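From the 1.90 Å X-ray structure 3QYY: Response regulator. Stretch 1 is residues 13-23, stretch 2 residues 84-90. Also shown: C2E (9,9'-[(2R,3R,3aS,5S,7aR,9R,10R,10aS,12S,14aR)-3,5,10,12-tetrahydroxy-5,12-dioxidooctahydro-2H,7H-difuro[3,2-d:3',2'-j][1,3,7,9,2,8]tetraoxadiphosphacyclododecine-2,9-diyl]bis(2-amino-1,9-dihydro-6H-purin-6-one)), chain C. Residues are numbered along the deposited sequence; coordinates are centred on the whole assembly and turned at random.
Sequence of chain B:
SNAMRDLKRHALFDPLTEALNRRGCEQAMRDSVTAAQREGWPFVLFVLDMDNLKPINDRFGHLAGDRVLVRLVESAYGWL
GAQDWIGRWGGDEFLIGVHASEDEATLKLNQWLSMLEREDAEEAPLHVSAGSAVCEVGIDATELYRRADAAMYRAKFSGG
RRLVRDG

Stretch 1 (13-23) FDPLTEALNRR
Stretch 2, residues 84-90: DWIGRWG

Residues 85 to 90 of stretch 2 are in a strand. Residues 85 to 88 have extended phi/psi, from -160/159 at Trp-85 to -107/112 at Arg-88, but Trp-89 is at -65/-38. Stretch 1 is mostly loop. Residues 15 to 17 have helical phi/psi without regular helical bonds, and a helix begins at Arg-22. Glu-18 has positive phi (77/9) and turns the chain. The turn is held by two backbone hydrogen bonds: Glu-18 N to Asp-14 O, 2.8 Å, and Asp-14 N to Ala-19 O, 2.7 Å. Leu-20 (-67/158) then runs beside the strand.

The backbones meet at a single bridge, Leu-20 with Gly-87, CA to CA 4.0 Å. Leu-20 N donates to Ile-86 O at 3.0 Å, and Arg-88 N donates to Leu-20 O at 2.6 Å. Both bonds are nearly straight, at 171° and 167°. One residue thus uses its N and O on the two neighbours of Gly-87, with the chains running in the same direction: Asn-21 lies nearest Arg-88, and Arg-22 nearest Trp-89. Gly-87 CA also makes a CA-H...O contact with Leu-20 O at 3.3 Å. The close approach suits glycine, since an ideal CB there would lie 3.3 Å from Leu-20 CB. Pairing does not continue: Arg-22 N is 3.4 Å from Arg-88 O, but the angle is too poor for a hydrogen bond.

The charged contact is a salt bridge. Arg-88 is fully extended (chi1 to chi3 all t), which carries NH1 to Asp-14 OD1 at 3.1 Å. The carboxylate oxygen lies at the guanidinium edge, near its plane, where the N-H bonds point. Asp-14 is t. Its OD1 also accepts from Thr-17 OG1 at 2.7 Å and Thr-17 N at 3.1 Å, so the loop fixes the acid. Thr-17 is p. Leu-16 CD2 is 3.7 Å from Arg-88 NH1.

Apolar contacts flank the bridge. Leu-20 (m, t) places CD1 3.8 Å from Trp-85 CE3; Trp-85 is p. Ala-19 CB points toward the strand and lies 4.2 Å from Ile-86 CG2. Ile-86 is t, t.

The last contact is a stack. Arg-22 is t, t, t, and its guanidinium lies flat on Trp-89 (chi1 t), centres 4.0 Å apart, planes at 25°. Arg-22 CD sits over the six-membered ring, 4.2 Å from its centroid. Stacking leaves the polar edges free for C2E. Arg-22 NH1 and NH2 donate to its O2P at 2.8 and 3.0 Å, and Trp-89 NE1 donates to its O1P at 2.8 Å. Gly-90 follows at 152/153, and an ideal CB there would clash with C2E C5.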

ATOM      1  N   PHE B  13      -4.458  18.831  -6.854  1.00 21.21           N
ATOM      2  CA  PHE B  13      -3.583  18.795  -5.691  1.00 21.23           C
ATOM      3  C   PHE B  13      -4.137  18.068  -4.474  1.00 20.72           C
ATOM      4  O   PHE B  13      -5.343  18.073  -4.221  1.00 19.50           O
ATOM      5  CB  PHE B  13      -3.169  20.218  -5.296  1.00 23.56           C
ATOM      6  CG  PHE B  13      -2.255  20.875  -6.295  1.00 24.56           C
ATOM      7  CD1 PHE B  13      -2.755  21.384  -7.488  1.00 25.86           C
ATOM      8  CD2 PHE B  13      -0.888  20.962  -6.049  1.00 25.65           C
ATOM      9  CE1 PHE B  13      -1.906  21.972  -8.426  1.00 27.09           C
ATOM     10  CE2 PHE B  13      -0.029  21.548  -6.980  1.00 27.59           C
ATOM     11  CZ  PHE B  13      -0.541  22.054  -8.171  1.00 26.76           C
ATOM     12  N   ASP B  14      -3.232  17.435  -3.731  1.00 19.22           N
ATOM     13  CA  ASP B  14      -3.582  16.709  -2.517  1.00 19.52           C
ATOM     14  C   ASP B  14      -3.738  17.735  -1.401  1.00 20.14           C
ATOM     15  O   ASP B  14      -2.775  18.407  -1.029  1.00 19.87           O
ATOM     16  CB  ASP B  14      -2.468  15.730  -2.140  1.00 19.69           C
ATOM     17  CG  ASP B  14      -2.729  15.042  -0.820  1.00 18.37           C
ATOM     18  OD1 ASP B  14      -1.844  15.077   0.060  1.00 17.59           O
ATOM     19  OD2 ASP B  14      -3.826  14.471  -0.666  1.00 17.91           O
ATOM     20  N   PRO B  15      -4.950  17.865  -0.845  1.00 20.06           N
ATOM     21  CA  PRO B  15      -5.141  18.847   0.228  1.00 20.46           C
ATOM     22  C   PRO B  15      -4.179  18.770   1.412  1.00 19.31           C
ATOM     23  O   PRO B  15      -3.618  19.786   1.816  1.00 19.34           O
ATOM     24  CB  PRO B  15      -6.606  18.650   0.633  1.00 21.89           C
ATOM     25  CG  PRO B  15      -6.938  17.265   0.158  1.00 25.42           C
ATOM     26  CD  PRO B  15      -6.203  17.155  -1.144  1.00 20.78           C
ATOM     27  N   LEU B  16      -3.968  17.577   1.961  1.00 18.34           N
ATOM     28  CA  LEU B  16      -3.078  17.440   3.113  1.00 19.61           C
ATOM     29  C   LEU B  16      -1.645  17.928   2.894  1.00 20.04           C
ATOM     30  O   LEU B  16      -1.157  18.788   3.632  1.00 19.12           O
ATOM     31  CB  LEU B  16      -3.011  15.979   3.583  1.00 18.77           C
ATOM     32  CG  LEU B  16      -2.242  15.773   4.896  1.00 18.61           C
ATOM     33  CD1 LEU B  16      -3.123  16.211   6.059  1.00 18.64           C
ATOM     34  CD2 LEU B  16      -1.844  14.304   5.066  1.00 19.23           C
ATOM     35  N   THR B  17      -0.982  17.389   1.874  1.00 19.23           N
ATOM     36  CA  THR B  17       0.421  17.708   1.609  1.00 20.54           C
ATOM     37  C   THR B  17       0.763  18.823   0.624  1.00 20.40           C
ATOM     38  O   THR B  17       1.890  19.315   0.627  1.00 22.37           O
ATOM     39  CB  THR B  17       1.182  16.447   1.141  1.00 20.00           C
ATOM     40  OG1 THR B  17       0.677  16.023  -0.133  1.00 20.52           O
ATOM     41  CG2 THR B  17       0.997  15.315   2.147  1.00 21.92           C
ATOM     42  N   GLU B  18      -0.185  19.198  -0.222  1.00 20.53           N
ATOM     43  CA  GLU B  18       0.028  20.247  -1.214  1.00 23.04           C
ATOM     44  C   GLU B  18       0.837  19.734  -2.407  1.00 22.61           C
ATOM     45  O   GLU B  18       1.275  20.505  -3.261  1.00 21.59           O
ATOM     46  CB  GLU B  18       0.712  21.460  -0.575  1.00 26.72           C
ATOM     47  CG  GLU B  18       0.354  22.775  -1.234  1.00 34.90           C
ATOM     48  CD  GLU B  18       0.394  23.948  -0.267  1.00 37.38           C
ATOM     49  OE1 GLU B  18       0.058  25.074  -0.691  1.00 42.65           O
ATOM     50  OE2 GLU B  18       0.754  23.749   0.914  1.00 38.48           O
ATOM     51  N   ALA B  19       1.055  18.425  -2.451  1.00 21.65           N
ATOM     52  CA  ALA B  19       1.743  17.830  -3.583  1.00 20.07           C
ATOM     53  C   ALA B  19       0.585  17.580  -4.541  1.00 17.52           C
ATOM     54  O   ALA B  19      -0.571  17.773  -4.168  1.00 17.53           O
ATOM     55  CB  ALA B  19       2.389  16.511  -3.185  1.00 19.75           C
ATOM     56  N   LEU B  20       0.873  17.184  -5.773  1.00 17.18           N
ATOM     57  CA  LEU B  20      -0.200  16.881  -6.711  1.00 16.22           C
ATOM     58  C   LEU B  20      -0.903  15.636  -6.161  1.00 17.85           C
ATOM     59  O   LEU B  20      -0.317  14.892  -5.366  1.00 17.79           O
ATOM     60  CB  LEU B  20       0.378  16.559  -8.091  1.00 15.60           C
ATOM     61  CG  LEU B  20       1.106  17.683  -8.837  1.00 16.34           C
ATOM     62  CD1 LEU B  20       1.996  17.089  -9.926  1.00 16.04           C
ATOM     63  CD2 LEU B  20       0.087  18.645  -9.428  1.00 18.30           C
ATOM     64  N   ASN B  21      -2.156  15.421  -6.556  1.00 17.85           N
ATOM     65  CA  ASN B  21      -2.870  14.223  -6.124  1.00 17.83           C
ATOM     66  C   ASN B  21      -2.655  13.198  -7.238  1.00 17.72           C
ATOM     67  O   ASN B  21      -1.819  13.413  -8.115  1.00 17.67           O
ATOM     68  CB  ASN B  21      -4.366  14.498  -5.912  1.00 17.09           C
ATOM     69  CG  ASN B  21      -5.035  15.115  -7.124  1.00 19.64           C
ATOM     70  OD1 ASN B  21      -4.603  14.921  -8.258  1.00 21.08           O
ATOM     71  ND2 ASN B  21      -6.119  15.845  -6.888  1.00 21.22           N
ATOM     72  N   ARG B  22      -3.389  12.090  -7.222  1.00 19.04           N
ATOM     73  CA  ARG B  22      -3.186  11.087  -8.259  1.00 18.65           C
ATOM     74  C   ARG B  22      -3.522  11.594  -9.661  1.00 18.30           C
ATOM     75  O   ARG B  22      -2.801  11.303 -10.620  1.00 16.37           O
ATOM     76  CB  ARG B  22      -3.993   9.818  -7.957  1.00 20.41           C
ATOM     77  CG  ARG B  22      -3.707   8.689  -8.944  1.00 24.21           C
ATOM     78  CD  ARG B  22      -3.909   7.331  -8.299  1.00 26.94           C
ATOM     79  NE  ARG B  22      -3.707   6.230  -9.236  1.00 26.96           N
ATOM     80  CZ  ARG B  22      -3.699   4.950  -8.878  1.00 26.83           C
ATOM     81  NH1 ARG B  22      -3.879   4.621  -7.606  1.00 27.71           N
ATOM     82  NH2 ARG B  22      -3.516   4.002  -9.784  1.00 26.85           N
ATOM     83  N   ARG B  23      -4.613  12.345  -9.790  1.00 17.88           N
ATOM     84  CA  ARG B  23      -4.994  12.880 -11.096  1.00 20.16           C
ATOM     85  C   ARG B  23      -3.877  13.802 -11.588  1.00 18.51           C
ATOM     86  O   ARG B  23      -3.555  13.825 -12.779  1.00 18.21           O
ATOM     87  CB  ARG B  23      -6.324  13.643 -10.989  1.00 22.43           C
ATOM     88  CG  ARG B  23      -7.479  12.749 -10.554  1.00 28.57           C
ATOM     89  CD  ARG B  23      -8.749  13.517 -10.200  1.00 31.94           C
ATOM     90  NE  ARG B  23      -9.480  13.986 -11.372  1.00 36.72           N
ATOM     91  CZ  ARG B  23     -10.736  14.423 -11.340  1.00 37.35           C
ATOM     92  NH1 ARG B  23     -11.327  14.836 -12.454  1.00 39.60           N
ATOM     93  NH2 ARG B  23     -11.406  14.438 -10.198  1.00 37.95           N
ATOM     94  N   ASP B  84       9.929  20.964 -12.361  1.00 24.43           N
ATOM     95  CA  ASP B  84       9.874  19.648 -11.741  1.00 21.64           C
ATOM     96  C   ASP B  84       8.579  19.547 -10.936  1.00 22.32           C
ATOM     97  O   ASP B  84       7.836  20.521 -10.815  1.00 21.35           O
ATOM     98  CB  ASP B  84      11.086  19.459 -10.831  1.00 21.47           C
ATOM     99  CG  ASP B  84      12.407  19.603 -11.579  1.00 22.35           C
ATOM    100  OD1 ASP B  84      13.446  19.781 -10.917  1.00 24.25           O
ATOM    101  OD2 ASP B  84      12.409  19.528 -12.827  1.00 21.22           O
ATOM    102  N   TRP B  85       8.296  18.374 -10.385  1.00 20.53           N
ATOM    103  CA  TRP B  85       7.073  18.231  -9.614  1.00 17.93           C
ATOM    104  C   TRP B  85       7.074  17.052  -8.665  1.00 18.07           C
ATOM    105  O   TRP B  85       7.854  16.114  -8.820  1.00 15.77           O
ATOM    106  CB  TRP B  85       5.866  18.114 -10.551  1.00 15.49           C
ATOM    107  CG  TRP B  85       5.976  17.015 -11.578  1.00 17.46           C
ATOM    108  CD1 TRP B  85       6.443  17.130 -12.856  1.00 17.79           C
ATOM    109  CD2 TRP B  85       5.603  15.641 -11.408  1.00 15.71           C
ATOM    110  NE1 TRP B  85       6.379  15.912 -13.495  1.00 18.27           N
ATOM    111  CE2 TRP B  85       5.867  14.982 -12.630  1.00 16.62           C
ATOM    112  CE3 TRP B  85       5.069  14.902 -10.341  1.00 15.09           C
ATOM    113  CZ2 TRP B  85       5.614  13.613 -12.819  1.00 16.47           C
ATOM    114  CZ3 TRP B  85       4.818  13.540 -10.528  1.00 14.04           C
ATOM    115  CH2 TRP B  85       5.091  12.913 -11.759  1.00 16.19           C
ATOM    116  N   ILE B  86       6.201  17.123  -7.664  1.00 16.32           N
ATOM    117  CA  ILE B  86       6.049  16.036  -6.713  1.00 15.69           C
ATOM    118  C   ILE B  86       4.555  15.791  -6.537  1.00 15.50           C
ATOM    119  O   ILE B  86       3.765  16.727  -6.378  1.00 15.68           O
ATOM    120  CB  ILE B  86       6.711  16.348  -5.345  1.00 17.87           C
ATOM    121  CG1 ILE B  86       6.486  15.172  -4.388  1.00 17.49           C
ATOM    122  CG2 ILE B  86       6.151  17.653  -4.765  1.00 19.54           C
ATOM    123  CD1 ILE B  86       7.336  15.218  -3.123  1.00 15.49           C
ATOM    124  N   GLY B  87       4.166  14.524  -6.611  1.00 15.38           N
ATOM    125  CA  GLY B  87       2.770  14.181  -6.454  1.00 13.71           C
ATOM    126  C   GLY B  87       2.596  13.044  -5.473  1.00 13.52           C
ATOM    127  O   GLY B  87       3.532  12.290  -5.207  1.00 13.87           O
ATOM    128  N   ARG B  88       1.392  12.927  -4.932  1.00 14.07           N
ATOM    129  CA  ARG B  88       1.075  11.869  -3.987  1.00 14.27           C
ATOM    130  C   ARG B  88       0.189  10.867  -4.726  1.00 14.26           C
ATOM    131  O   ARG B  88      -0.945  11.177  -5.093  1.00 14.44           O
ATOM    132  CB  ARG B  88       0.329  12.452  -2.782  1.00 14.34           C
ATOM    133  CG  ARG B  88       0.116  11.472  -1.640  1.00 13.48           C
ATOM    134  CD  ARG B  88      -0.636  12.120  -0.484  1.00 16.00           C
ATOM    135  NE  ARG B  88      -0.870  11.169   0.599  1.00 17.88           N
ATOM    136  CZ  ARG B  88      -1.615  11.413   1.670  1.00 17.27           C
ATOM    137  NH1 ARG B  88      -2.210  12.591   1.817  1.00 15.85           N
ATOM    138  NH2 ARG B  88      -1.769  10.471   2.593  1.00 14.09           N
ATOM    139  N   TRP B  89       0.723   9.675  -4.970  1.00 11.94           N
ATOM    140  CA  TRP B  89      -0.033   8.641  -5.667  1.00 13.21           C
ATOM    141  C   TRP B  89      -1.213   8.260  -4.776  1.00 13.09           C
ATOM    142  O   TRP B  89      -2.329   8.014  -5.249  1.00 13.09           O
ATOM    143  CB  TRP B  89       0.867   7.422  -5.904  1.00 15.09           C
ATOM    144  CG  TRP B  89       0.367   6.469  -6.945  1.00 15.50           C
ATOM    145  CD1 TRP B  89       0.063   5.148  -6.768  1.00 14.69           C
ATOM    146  CD2 TRP B  89       0.188   6.739  -8.342  1.00 16.74           C
ATOM    147  NE1 TRP B  89      -0.284   4.575  -7.970  1.00 15.07           N
ATOM    148  CE2 TRP B  89      -0.215   5.529  -8.953  1.00 16.34           C
ATOM    149  CE3 TRP B  89       0.335   7.886  -9.140  1.00 16.93           C
ATOM    150  CZ2 TRP B  89      -0.474   5.429 -10.327  1.00 18.19           C
ATOM    151  CZ3 TRP B  89       0.076   7.786 -10.509  1.00 18.38           C
ATOM    152  CH2 TRP B  89      -0.323   6.564 -11.086  1.00 18.02           C
ATOM    153  N   GLY B  90      -0.946   8.235  -3.474  1.00 13.45           N
ATOM    154  CA  GLY B  90      -1.957   7.893  -2.490  1.00 13.22           C
ATOM    155  C   GLY B  90      -1.274   7.281  -1.279  1.00 13.25           C
ATOM    156  O   GLY B  90      -0.192   6.718  -1.411  1.00 14.17           O
TER
HETATM  157  P1  C2E C 487      -1.886   1.393  -7.273  1.00 15.76           P
HETATM  158  O2P C2E C 487      -3.247   1.906  -7.658  1.00 17.05           O
HETATM  159  O1P C2E C 487      -0.746   1.855  -8.136  1.00 15.96           O
HETATM  160  O5' C2E C 487      -1.510   1.809  -5.795  1.00 14.54           O
HETATM  161  C5' C2E C 487      -0.238   1.418  -5.239  1.00 13.91           C
HETATM  162  C4' C2E C 487      -0.208   1.943  -3.808  1.00 14.46           C
HETATM  163  O4' C2E C 487      -0.418   3.337  -3.663  1.00 14.85           O
HETATM  164  C3' C2E C 487      -1.274   1.279  -2.940  1.00 13.12           C
HETATM  165  O3' C2E C 487      -0.829   0.006  -2.469  1.00 15.15           O
HETATM  166  C2' C2E C 487      -1.479   2.319  -1.884  1.00 13.61           C
HETATM  167  O2' C2E C 487      -0.558   2.060  -0.811  1.00 12.59           O
HETATM  168  C1' C2E C 487      -1.202   3.671  -2.520  1.00 12.04           C
HETATM  169  N9  C2E C 487      -2.473   4.308  -2.956  1.00 13.60           N
HETATM  170  C8  C2E C 487      -2.873   4.523  -4.228  1.00 14.33           C
HETATM  171  N7  C2E C 487      -4.073   5.138  -4.274  1.00 14.51           N
HETATM  172  C5  C2E C 487      -4.460   5.337  -3.019  1.00 14.26           C
HETATM  173  C6  C2E C 487      -5.635   5.954  -2.351  1.00 17.86           C
HETATM  174  O6  C2E C 487      -6.566   6.449  -3.032  1.00 19.62           O
HETATM  175  N1  C2E C 487      -5.673   5.975  -0.994  1.00 15.18           N
HETATM  176  C2  C2E C 487      -4.676   5.452  -0.230  1.00 14.75           C
HETATM  177  N2  C2E C 487      -4.777   5.507   1.112  1.00 12.93           N
HETATM  178  N3  C2E C 487      -3.559   4.862  -0.786  1.00 11.75           N
HETATM  179  C4  C2E C 487      -3.407   4.783  -2.146  1.00 13.82           C
HETATM  180  P11 C2E C 487      -2.017  -1.068  -2.308  1.00 12.99           P
HETATM  181  O21 C2E C 487      -3.087  -0.527  -1.418  1.00 12.63           O
HETATM  182  O11 C2E C 487      -1.349  -2.280  -1.759  1.00 13.33           O
HETATM  183  O5A C2E C 487      -2.624  -1.405  -3.724  1.00 12.90           O
HETATM  184  C5A C2E C 487      -1.758  -1.957  -4.716  1.00 13.44           C
HETATM  185  C4A C2E C 487      -2.512  -2.172  -5.993  1.00 14.57           C
HETATM  186  O4A C2E C 487      -3.723  -2.962  -5.844  1.00 15.10           O
HETATM  187  C3A C2E C 487      -2.958  -0.879  -6.674  1.00 14.11           C
HETATM  188  O3A C2E C 487      -1.886  -0.229  -7.386  1.00 15.43           O
HETATM  189  C2A C2E C 487      -4.052  -1.390  -7.561  1.00 15.64           C
HETATM  190  O2A C2E C 487      -3.476  -1.816  -8.807  1.00 16.71           O
HETATM  191  C1A C2E C 487      -4.694  -2.546  -6.812  1.00 14.17           C
HETATM  192  N91 C2E C 487      -5.978  -2.117  -6.211  1.00 16.08           N
HETATM  193  C81 C2E C 487      -6.199  -1.563  -4.993  1.00 15.00           C
HETATM  194  N71 C2E C 487      -7.517  -1.308  -4.808  1.00 16.33           N
HETATM  195  C51 C2E C 487      -8.159  -1.701  -5.921  1.00 16.54           C
HETATM  196  C61 C2E C 487      -9.564  -1.728  -6.416  1.00 17.24           C
HETATM  197  O61 C2E C 487     -10.508  -1.307  -5.725  1.00 18.03           O
HETATM  198  N11 C2E C 487      -9.804  -2.229  -7.659  1.00 18.93           N
HETATM  199  C21 C2E C 487      -8.805  -2.709  -8.463  1.00 17.75           C
HETATM  200  N21 C2E C 487      -9.114  -3.194  -9.692  1.00 19.82           N
HETATM  201  N31 C2E C 487      -7.499  -2.711  -8.064  1.00 17.51           N
HETATM  202  C41 C2E C 487      -7.133  -2.228  -6.828  1.00 16.07           C